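Local coordinates for putative hydantoin racemase (Klebsiella pneumoniae subsp. pneumoniae, PDB 3QVL) that catalyses the racemisation of allantoin, as a member of the HyuE family of Asp/Glu/hydantoin racemases, at the interface of chains A and B and the interface of chains A and C. Residues are numbered along the deposited sequence; one frame, centred on the assembly and turned at random. Chains: chain A/B/C, Putative hydantoin racemase.

Contact 1 joins chain A to chain B, and contact 2 joins chain A to chain C. Their C-alpha centres lie about 25 Å apart, and the two share no chain A residue. Contact 1 uses helix 48-68, the loop at 40-42 and the C-terminal stretch around the 3-10 helix 237-239. Contact 2 uses helix 83-89, strand 94-96, the two ends of helix 97-108 and helix 203-216. Both interfaces are two-fold symmetric. One subunit therefore holds two different neighbours through separate surfaces, which is consistent with the six-copy deposited assembly.

Contact 1: the interface of chains A and B. Residues chain A 40-42, 49, 52-53, 56, 238; chain B 56, 234-239, 242.
B:Phe239 has CG anti to its carbonyl carbon (chi1 -53°), and this presents the ring to helix 48-68 of chain A. A:Ile53 has CG1 beside the backbone N (chi1 -67°), which leaves the CG2 methyl anti to that nitrogen. A:Ile53 CG2 sits over the centre of one ring face, 3.6 Å from B:Phe239 CG, in a CH-pi contact. The two side chains slide past each other in opposite directions. CG of B:Gln238 covers the opposite face, so the ring is sandwiched between its own chain and the partner. A:Val56 CG1 meets the ring edge in plane, 3.8 Å from B:Phe239 CZ.

A:Ile53 continues through CG1 and CD1 to B:Leu242 CD1, tip to tip, and crosses B:Leu235 at about a right angle. A:Phe49 takes B:Leu235 CD1 at its ring edge, in plane. On the two-fold, A:Val56 CG2 and B:Val56 CG2 meet tip to tip at 3.7 Å.

The backbone of A:Gly41 is held through its N and O, by the side-chain hydroxyl and the backbone N of B:Ser236. B:Ser236 has OG between its backbone N and carbonyl carbon (chi1 59°), where it accepts from A:Gly41 N at 2.8 Å. B:Ser236 N donates to A:Gly41 O at 3.0 Å, in the carbonyl plane and nearly straight at the hydrogen. B:Ser236 thus both accepts from and donates to A:Gly41.

A:Gln238 and B:Gln238 face each other across the axis. As modelled, A:Gln238 OE1 lies 3.0 Å from B:Gln238 OE1. Both atoms are acceptors, so this is a clash rather than a bond. Water 2 connects A:Gln238 OE1 to the carbonyl O of B:Gln238, and water 1 makes the twin bridge. These waters may ease the crowding of the two oxygens.

The site is a two-fold subunit interface in which the C-terminal segment of one chain packs on helix 48-68 and the 40-42 loop of the other and, if the deposited assembly is the biological one, probably helps hold the two subunits together.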
ATOM      1  N   ALA A  40      29.077  15.953 -21.836  1.00 18.13           N
ATOM      2  CA  ALA A  40      29.676  14.665 -21.511  1.00 17.93           C
ATOM      3  C   ALA A  40      28.632  13.725 -20.923  1.00 17.80           C
ATOM      4  O   ALA A  40      27.787  14.143 -20.128  1.00 17.78           O
ATOM      5  CB  ALA A  40      30.830  14.849 -20.543  1.00 17.96           C
ATOM      6  N   GLY A  41      28.692  12.457 -21.322  1.00 17.57           N
ATOM      7  CA  GLY A  41      27.784  11.453 -20.786  1.00 17.36           C
ATOM      8  C   GLY A  41      27.615  10.212 -21.634  1.00 17.19           C
ATOM      9  O   GLY A  41      28.585   9.654 -22.151  1.00 17.15           O
ATOM     10  N   VAL A  42      26.361   9.795 -21.776  1.00 16.96           N
ATOM     11  CA  VAL A  42      26.010   8.531 -22.408  1.00 16.80           C
ATOM     12  C   VAL A  42      25.055   8.778 -23.591  1.00 16.59           C
ATOM     13  O   VAL A  42      24.137   9.587 -23.475  1.00 16.58           O
ATOM     14  CB  VAL A  42      25.417   7.550 -21.344  1.00 16.83           C
ATOM     15  CG1 VAL A  42      24.045   8.014 -20.834  1.00 16.91           C
ATOM     16  CG2 VAL A  42      25.361   6.138 -21.864  1.00 17.05           C
ATOM     17  N   PHE A  49      23.109   2.409 -14.244  1.00 14.43           N
ATOM     18  CA  PHE A  49      24.437   2.984 -14.475  1.00 14.36           C
ATOM     19  C   PHE A  49      24.348   4.191 -15.408  1.00 14.35           C
ATOM     20  O   PHE A  49      24.900   5.255 -15.113  1.00 14.26           O
ATOM     21  CB  PHE A  49      25.378   1.909 -15.038  1.00 14.35           C
ATOM     22  CG  PHE A  49      26.733   2.419 -15.454  1.00 14.30           C
ATOM     23  CD1 PHE A  49      27.759   2.552 -14.525  1.00 14.32           C
ATOM     24  CD2 PHE A  49      26.992   2.732 -16.786  1.00 14.35           C
ATOM     25  CE1 PHE A  49      29.019   3.010 -14.912  1.00 14.42           C
ATOM     26  CE2 PHE A  49      28.247   3.187 -17.183  1.00 14.27           C
ATOM     27  CZ  PHE A  49      29.260   3.327 -16.244  1.00 14.25           C
ATOM     28  N   ALA A  52      22.642   7.238 -13.647  1.00 14.23           N
ATOM     29  CA  ALA A  52      23.516   7.951 -12.715  1.00 14.08           C
ATOM     30  C   ALA A  52      24.412   8.951 -13.442  1.00 13.96           C
ATOM     31  O   ALA A  52      24.634  10.062 -12.956  1.00 13.83           O
ATOM     32  CB  ALA A  52      24.352   6.968 -11.907  1.00 14.09           C
ATOM     33  N   ILE A  53      24.916   8.548 -14.607  1.00 13.87           N
ATOM     34  CA  ILE A  53      25.719   9.425 -15.460  1.00 13.79           C
ATOM     35  C   ILE A  53      24.859  10.563 -16.011  1.00 13.76           C
ATOM     36  O   ILE A  53      25.256  11.731 -15.960  1.00 13.72           O
ATOM     37  CB  ILE A  53      26.391   8.637 -16.614  1.00 13.79           C
ATOM     38  CG1 ILE A  53      27.442   7.674 -16.055  1.00 13.79           C
ATOM     39  CG2 ILE A  53      27.027   9.589 -17.630  1.00 13.78           C
ATOM     40  CD1 ILE A  53      27.959   6.669 -17.060  1.00 13.96           C
ATOM     41  N   VAL A  56      23.984  13.646 -13.620  1.00 14.01           N
ATOM     42  CA  VAL A  56      25.008  14.690 -13.506  1.00 14.06           C
ATOM     43  C   VAL A  56      25.030  15.580 -14.754  1.00 14.00           C
ATOM     44  O   VAL A  56      25.218  16.795 -14.654  1.00 14.02           O
ATOM     45  CB  VAL A  56      26.407  14.090 -13.191  1.00 14.08           C
ATOM     46  CG1 VAL A  56      27.519  15.120 -13.382  1.00 14.20           C
ATOM     47  CG2 VAL A  56      26.432  13.556 -11.767  1.00 14.16           C
ATOM     48  N   GLN A 238      35.817  17.158 -11.337  1.00 23.52           N
ATOM     49  CA  GLN A 238      34.864  17.299 -12.441  1.00 23.88           C
ATOM     50  C   GLN A 238      33.549  17.989 -12.049  1.00 24.01           C
ATOM     51  O   GLN A 238      32.806  18.455 -12.916  1.00 23.99           O
ATOM     52  CB  GLN A 238      34.578  15.923 -13.062  1.00 23.94           C
ATOM     53  CG  GLN A 238      33.811  14.969 -12.148  1.00 24.36           C
ATOM     54  CD  GLN A 238      33.904  13.517 -12.578  1.00 24.96           C
ATOM     55  OE1 GLN A 238      32.944  12.952 -13.103  1.00 25.28           O
ATOM     56  NE2 GLN A 238      35.062  12.905 -12.356  1.00 25.17           N
TER
ATOM     57  N   VAL B  56      28.068   9.083  -8.753  1.00 14.01           N
ATOM     58  CA  VAL B  56      29.125   8.948  -9.762  1.00 14.06           C
ATOM     59  C   VAL B  56      30.480   8.659  -9.105  1.00 14.00           C
ATOM     60  O   VAL B  56      31.274   7.873  -9.628  1.00 14.02           O
ATOM     61  CB  VAL B  56      29.182  10.183 -10.703  1.00 14.08           C
ATOM     62  CG1 VAL B  56      30.461  10.197 -11.539  1.00 14.20           C
ATOM     63  CG2 VAL B  56      27.964  10.197 -11.614  1.00 14.16           C
ATOM     64  N   ALA B 234      29.922   4.093 -25.707  1.00 20.22           N
ATOM     65  CA  ALA B 234      31.012   5.032 -25.486  1.00 20.43           C
ATOM     66  C   ALA B 234      30.617   6.128 -24.506  1.00 20.59           C
ATOM     67  O   ALA B 234      29.657   6.865 -24.736  1.00 20.62           O
ATOM     68  CB  ALA B 234      31.454   5.633 -26.800  1.00 20.43           C
ATOM     69  N   LEU B 235      31.362   6.222 -23.410  1.00 20.80           N
ATOM     70  CA  LEU B 235      31.166   7.280 -22.427  1.00 21.08           C
ATOM     71  C   LEU B 235      32.105   8.438 -22.751  1.00 21.29           C
ATOM     72  O   LEU B 235      33.283   8.224 -23.041  1.00 21.25           O
ATOM     73  CB  LEU B 235      31.408   6.752 -21.008  1.00 21.11           C
ATOM     74  CG  LEU B 235      30.621   5.505 -20.577  1.00 21.23           C
ATOM     75  CD1 LEU B 235      31.098   4.996 -19.225  1.00 21.36           C
ATOM     76  CD2 LEU B 235      29.116   5.759 -20.556  1.00 21.48           C
ATOM     77  N   SER B 236      31.577   9.659 -22.715  1.00 21.55           N
ATOM     78  CA  SER B 236      32.341  10.839 -23.119  1.00 21.83           C
ATOM     79  C   SER B 236      32.771  11.712 -21.943  1.00 22.10           C
ATOM     80  O   SER B 236      32.168  11.668 -20.867  1.00 22.02           O
ATOM     81  CB  SER B 236      31.551  11.670 -24.136  1.00 21.84           C
ATOM     82  OG  SER B 236      30.305  12.086 -23.606  1.00 21.82           O
ATOM     83  N   GLY B 237      33.827  12.496 -22.164  1.00 22.39           N
ATOM     84  CA  GLY B 237      34.325  13.461 -21.186  1.00 22.84           C
ATOM     85  C   GLY B 237      34.751  12.857 -19.863  1.00 23.17           C
ATOM     86  O   GLY B 237      35.505  11.885 -19.826  1.00 23.22           O
ATOM     87  N   GLN B 238      34.245  13.435 -18.777  1.00 23.52           N
ATOM     88  CA  GLN B 238      34.592  13.029 -17.413  1.00 23.88           C
ATOM     89  C   GLN B 238      34.187  11.589 -17.066  1.00 24.01           C
ATOM     90  O   GLN B 238      34.688  11.017 -16.095  1.00 23.99           O
ATOM     91  CB  GLN B 238      33.976  14.011 -16.405  1.00 23.94           C
ATOM     92  CG  GLN B 238      32.451  13.964 -16.333  1.00 24.36           C
ATOM     93  CD  GLN B 238      31.840  15.190 -15.680  1.00 24.96           C
ATOM     94  OE1 GLN B 238      31.373  15.132 -14.542  1.00 25.28           O
ATOM     95  NE2 GLN B 238      31.838  16.308 -16.400  1.00 25.17           N
ATOM     96  N   PHE B 239      33.292  11.013 -17.867  1.00 24.18           N
ATOM     97  CA  PHE B 239      32.724   9.694 -17.584  1.00 24.38           C
ATOM     98  C   PHE B 239      33.424   8.539 -18.307  1.00 24.65           C
ATOM     99  O   PHE B 239      33.117   7.373 -18.051  1.00 24.64           O
ATOM    100  CB  PHE B 239      31.227   9.674 -17.921  1.00 24.26           C
ATOM    101  CG  PHE B 239      30.438  10.777 -17.271  1.00 24.03           C
ATOM    102  CD1 PHE B 239      30.139  10.733 -15.911  1.00 23.72           C
ATOM    103  CD2 PHE B 239      29.978  11.852 -18.023  1.00 23.77           C
ATOM    104  CE1 PHE B 239      29.402  11.752 -15.309  1.00 23.70           C
ATOM    105  CE2 PHE B 239      29.237  12.874 -17.432  1.00 23.69           C
ATOM    106  CZ  PHE B 239      28.950  12.824 -16.072  1.00 23.63           C
ATOM    107  N   LEU B 242      34.762   5.282 -16.455  1.00 25.91           N
ATOM    108  CA  LEU B 242      33.851   4.553 -15.563  1.00 26.03           C
ATOM    109  C   LEU B 242      33.635   3.082 -15.923  1.00 26.17           C
ATOM    110  O   LEU B 242      33.416   2.255 -15.035  1.00 26.17           O
ATOM    111  CB  LEU B 242      32.499   5.268 -15.460  1.00 25.97           C
ATOM    112  CG  LEU B 242      32.427   6.584 -14.676  1.00 25.90           C
ATOM    113  CD1 LEU B 242      31.057   7.221 -14.833  1.00 25.67           C
ATOM    114  CD2 LEU B 242      32.758   6.384 -13.200  1.00 25.76           C
TER
HETATM  115  O   HOH W   1      30.135  17.792 -13.573  1.00 36.67           O
HETATM  116  O   HOH W   2      33.465   9.980 -13.764  1.00 36.67           O

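Contact 2: the interface of chains A and C. Residues chain A 87, 94-95, 99, 214, 227; chain C 106-109.
In this member of the Asp/Glu/hydantoin racemase family, the deposited assembly packs A:Arg87 of helix 83-89 over the C-terminal end of helix 97-108 of chain C. From CB its chain leaves with CG anti to the carbonyl carbon (chi1 -74°). It then runs extended from CG through CD to NE. CD passes near C:Met107 O.

A:Arg87 NE donates to A:Val94 O at 2.8 Å, in the guanidinium plane. Next comes CZ. C:Met107 O lies over the centre of one guanidinium face, 3.2 Å from A:Arg87 CZ. The carbonyl thus approaches one face of the group, where the positive charge would probably attract it.

NH2 donates to the same A:Val94 oxygen as NE, so a side-on pair of nitrogens grips one carbonyl. A:Glu99 OE2 receives A:Arg87 NH2 on its syn lone pair, at 2.7 Å, in a salt bridge within chain A. These in-plane bonds fix the rotation of the guanidinium. At the tip, A:Arg87 NH1 donates to C:Thr106 O at 3.1 Å. This bond is bent, with 140° at the hydrogen, and its acceptor is tilted out of the guanidinium plane.

Water 3 joins A:Val94 N to C:Met107 O. Water 4 joins A:Glu99 OE2 to C:Thr106 OG1.

Beside the arginine, C:Met107 lies extended beyond CG and crosses A:Ile95 obliquely. A:Ile95 CD1 touches C:Met107 CB at 3.7 Å. A:Leu214 CD2 meets C:Val108 CG1 tip to tip, and A:Leu227 CD1 packs on C:Ala109 CA.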
ATOM      1  N   ARG A  87      15.747  19.997  -9.094  1.00 12.99           N
ATOM      2  CA  ARG A  87      14.822  20.895  -8.403  1.00 13.18           C
ATOM      3  C   ARG A  87      15.499  21.682  -7.283  1.00 13.35           C
ATOM      4  O   ARG A  87      15.120  22.821  -7.005  1.00 13.32           O
ATOM      5  CB  ARG A  87      13.606  20.129  -7.878  1.00 13.13           C
ATOM      6  CG  ARG A  87      12.644  19.738  -8.980  1.00 13.06           C
ATOM      7  CD  ARG A  87      11.417  19.019  -8.460  1.00 13.02           C
ATOM      8  NE  ARG A  87      10.519  18.700  -9.566  1.00 12.98           N
ATOM      9  CZ  ARG A  87       9.413  17.969  -9.465  1.00 13.03           C
ATOM     10  NH1 ARG A  87       9.038  17.459  -8.299  1.00 13.23           N
ATOM     11  NH2 ARG A  87       8.677  17.748 -10.545  1.00 12.73           N
ATOM     12  N   VAL A  94      11.179  22.222 -12.423  1.00 14.32           N
ATOM     13  CA  VAL A  94      11.767  21.164 -13.241  1.00 14.08           C
ATOM     14  C   VAL A  94      10.776  20.006 -13.326  1.00 13.92           C
ATOM     15  O   VAL A  94      10.371  19.453 -12.301  1.00 13.92           O
ATOM     16  CB  VAL A  94      13.115  20.658 -12.668  1.00 14.10           C
ATOM     17  CG1 VAL A  94      13.762  19.665 -13.623  1.00 14.08           C
ATOM     18  CG2 VAL A  94      14.066  21.817 -12.395  1.00 14.00           C
ATOM     19  N   ILE A  95      10.392  19.651 -14.550  1.00 13.73           N
ATOM     20  CA  ILE A  95       9.409  18.594 -14.783  1.00 13.58           C
ATOM     21  C   ILE A  95      10.020  17.452 -15.594  1.00 13.52           C
ATOM     22  O   ILE A  95      10.610  17.676 -16.652  1.00 13.43           O
ATOM     23  CB  ILE A  95       8.135  19.135 -15.503  1.00 13.59           C
ATOM     24  CG1 ILE A  95       7.569  20.378 -14.793  1.00 13.58           C
ATOM     25  CG2 ILE A  95       7.071  18.040 -15.647  1.00 13.58           C
ATOM     26  CD1 ILE A  95       7.111  20.153 -13.350  1.00 13.77           C
ATOM     27  N   GLU A  99       7.055  11.746 -15.370  1.00 13.94           N
ATOM     28  CA  GLU A  99       6.180  12.438 -14.430  1.00 14.19           C
ATOM     29  C   GLU A  99       5.001  13.098 -15.147  1.00 14.25           C
ATOM     30  O   GLU A  99       3.844  12.849 -14.806  1.00 14.15           O
ATOM     31  CB  GLU A  99       6.991  13.478 -13.649  1.00 14.24           C
ATOM     32  CG  GLU A  99       6.195  14.328 -12.664  1.00 14.66           C
ATOM     33  CD  GLU A  99       7.005  15.484 -12.100  1.00 15.03           C
ATOM     34  OE1 GLU A  99       7.884  16.017 -12.814  1.00 14.98           O
ATOM     35  OE2 GLU A  99       6.761  15.867 -10.938  1.00 15.25           O
ATOM     36  N   LEU A 214       2.822  26.213 -14.633  1.00 15.95           N
ATOM     37  CA  LEU A 214       3.392  26.637 -13.353  1.00 16.08           C
ATOM     38  C   LEU A 214       3.896  28.081 -13.387  1.00 16.25           C
ATOM     39  O   LEU A 214       3.710  28.828 -12.425  1.00 16.21           O
ATOM     40  CB  LEU A 214       4.502  25.679 -12.903  1.00 16.03           C
ATOM     41  CG  LEU A 214       4.055  24.294 -12.415  1.00 16.02           C
ATOM     42  CD1 LEU A 214       5.220  23.317 -12.406  1.00 15.94           C
ATOM     43  CD2 LEU A 214       3.397  24.362 -11.039  1.00 15.79           C
ATOM     44  N   LEU A 227      13.671  20.699  -0.955  1.00 16.05           N
ATOM     45  CA  LEU A 227      14.147  21.090  -2.280  1.00 15.81           C
ATOM     46  C   LEU A 227      14.799  22.473  -2.285  1.00 15.76           C
ATOM     47  O   LEU A 227      14.889  23.128  -3.327  1.00 15.59           O
ATOM     48  CB  LEU A 227      13.014  21.004  -3.311  1.00 15.74           C
ATOM     49  CG  LEU A 227      12.357  19.635  -3.536  1.00 15.56           C
ATOM     50  CD1 LEU A 227      11.177  19.762  -4.484  1.00 15.38           C
ATOM     51  CD2 LEU A 227      13.352  18.598  -4.053  1.00 15.29           C
TER
ATOM     52  N   THR C 106       2.909  18.207  -6.221  1.00 16.36           N
ATOM     53  CA  THR C 106       3.963  17.199  -6.350  1.00 16.27           C
ATOM     54  C   THR C 106       5.057  17.625  -7.335  1.00 16.20           C
ATOM     55  O   THR C 106       6.134  17.024  -7.375  1.00 16.14           O
ATOM     56  CB  THR C 106       3.398  15.824  -6.776  1.00 16.24           C
ATOM     57  OG1 THR C 106       2.789  15.931  -8.069  1.00 16.24           O
ATOM     58  CG2 THR C 106       2.370  15.318  -5.766  1.00 16.42           C
ATOM     59  N   MET C 107       4.774  18.662  -8.119  1.00 16.09           N
ATOM     60  CA  MET C 107       5.720  19.175  -9.108  1.00 16.12           C
ATOM     61  C   MET C 107       6.631  20.273  -8.551  1.00 15.84           C
ATOM     62  O   MET C 107       7.645  20.612  -9.164  1.00 15.81           O
ATOM     63  CB  MET C 107       4.973  19.690 -10.342  1.00 16.29           C
ATOM     64  CG  MET C 107       4.246  18.612 -11.128  1.00 17.12           C
ATOM     65  SD  MET C 107       3.378  19.280 -12.557  1.00 19.24           S
ATOM     66  CE  MET C 107       2.509  17.824 -13.131  1.00 18.92           C
ATOM     67  N   VAL C 108       6.268  20.820  -7.392  1.00 15.54           N
ATOM     68  CA  VAL C 108       7.019  21.930  -6.789  1.00 15.32           C
ATOM     69  C   VAL C 108       7.511  21.654  -5.364  1.00 15.15           C
ATOM     70  O   VAL C 108       8.250  22.458  -4.788  1.00 15.15           O
ATOM     71  CB  VAL C 108       6.222  23.268  -6.827  1.00 15.31           C
ATOM     72  CG1 VAL C 108       6.123  23.797  -8.255  1.00 15.38           C
ATOM     73  CG2 VAL C 108       4.836  23.105  -6.203  1.00 15.30           C
ATOM     74  N   ALA C 109       7.095  20.521  -4.801  1.00 14.92           N
ATOM     75  CA  ALA C 109       7.489  20.120  -3.451  1.00 14.68           C
ATOM     76  C   ALA C 109       7.479  18.602  -3.303  1.00 14.56           C
ATOM     77  O   ALA C 109       6.783  17.905  -4.046  1.00 14.47           O
ATOM     78  CB  ALA C 109       6.570  20.760  -2.413  1.00 14.69           C
TER
HETATM   79  O   HOH W   3       9.952  21.780  -9.843  1.00 14.91           O
HETATM   80  O   HOH W   4       5.108  14.607  -9.432  1.00 24.02           O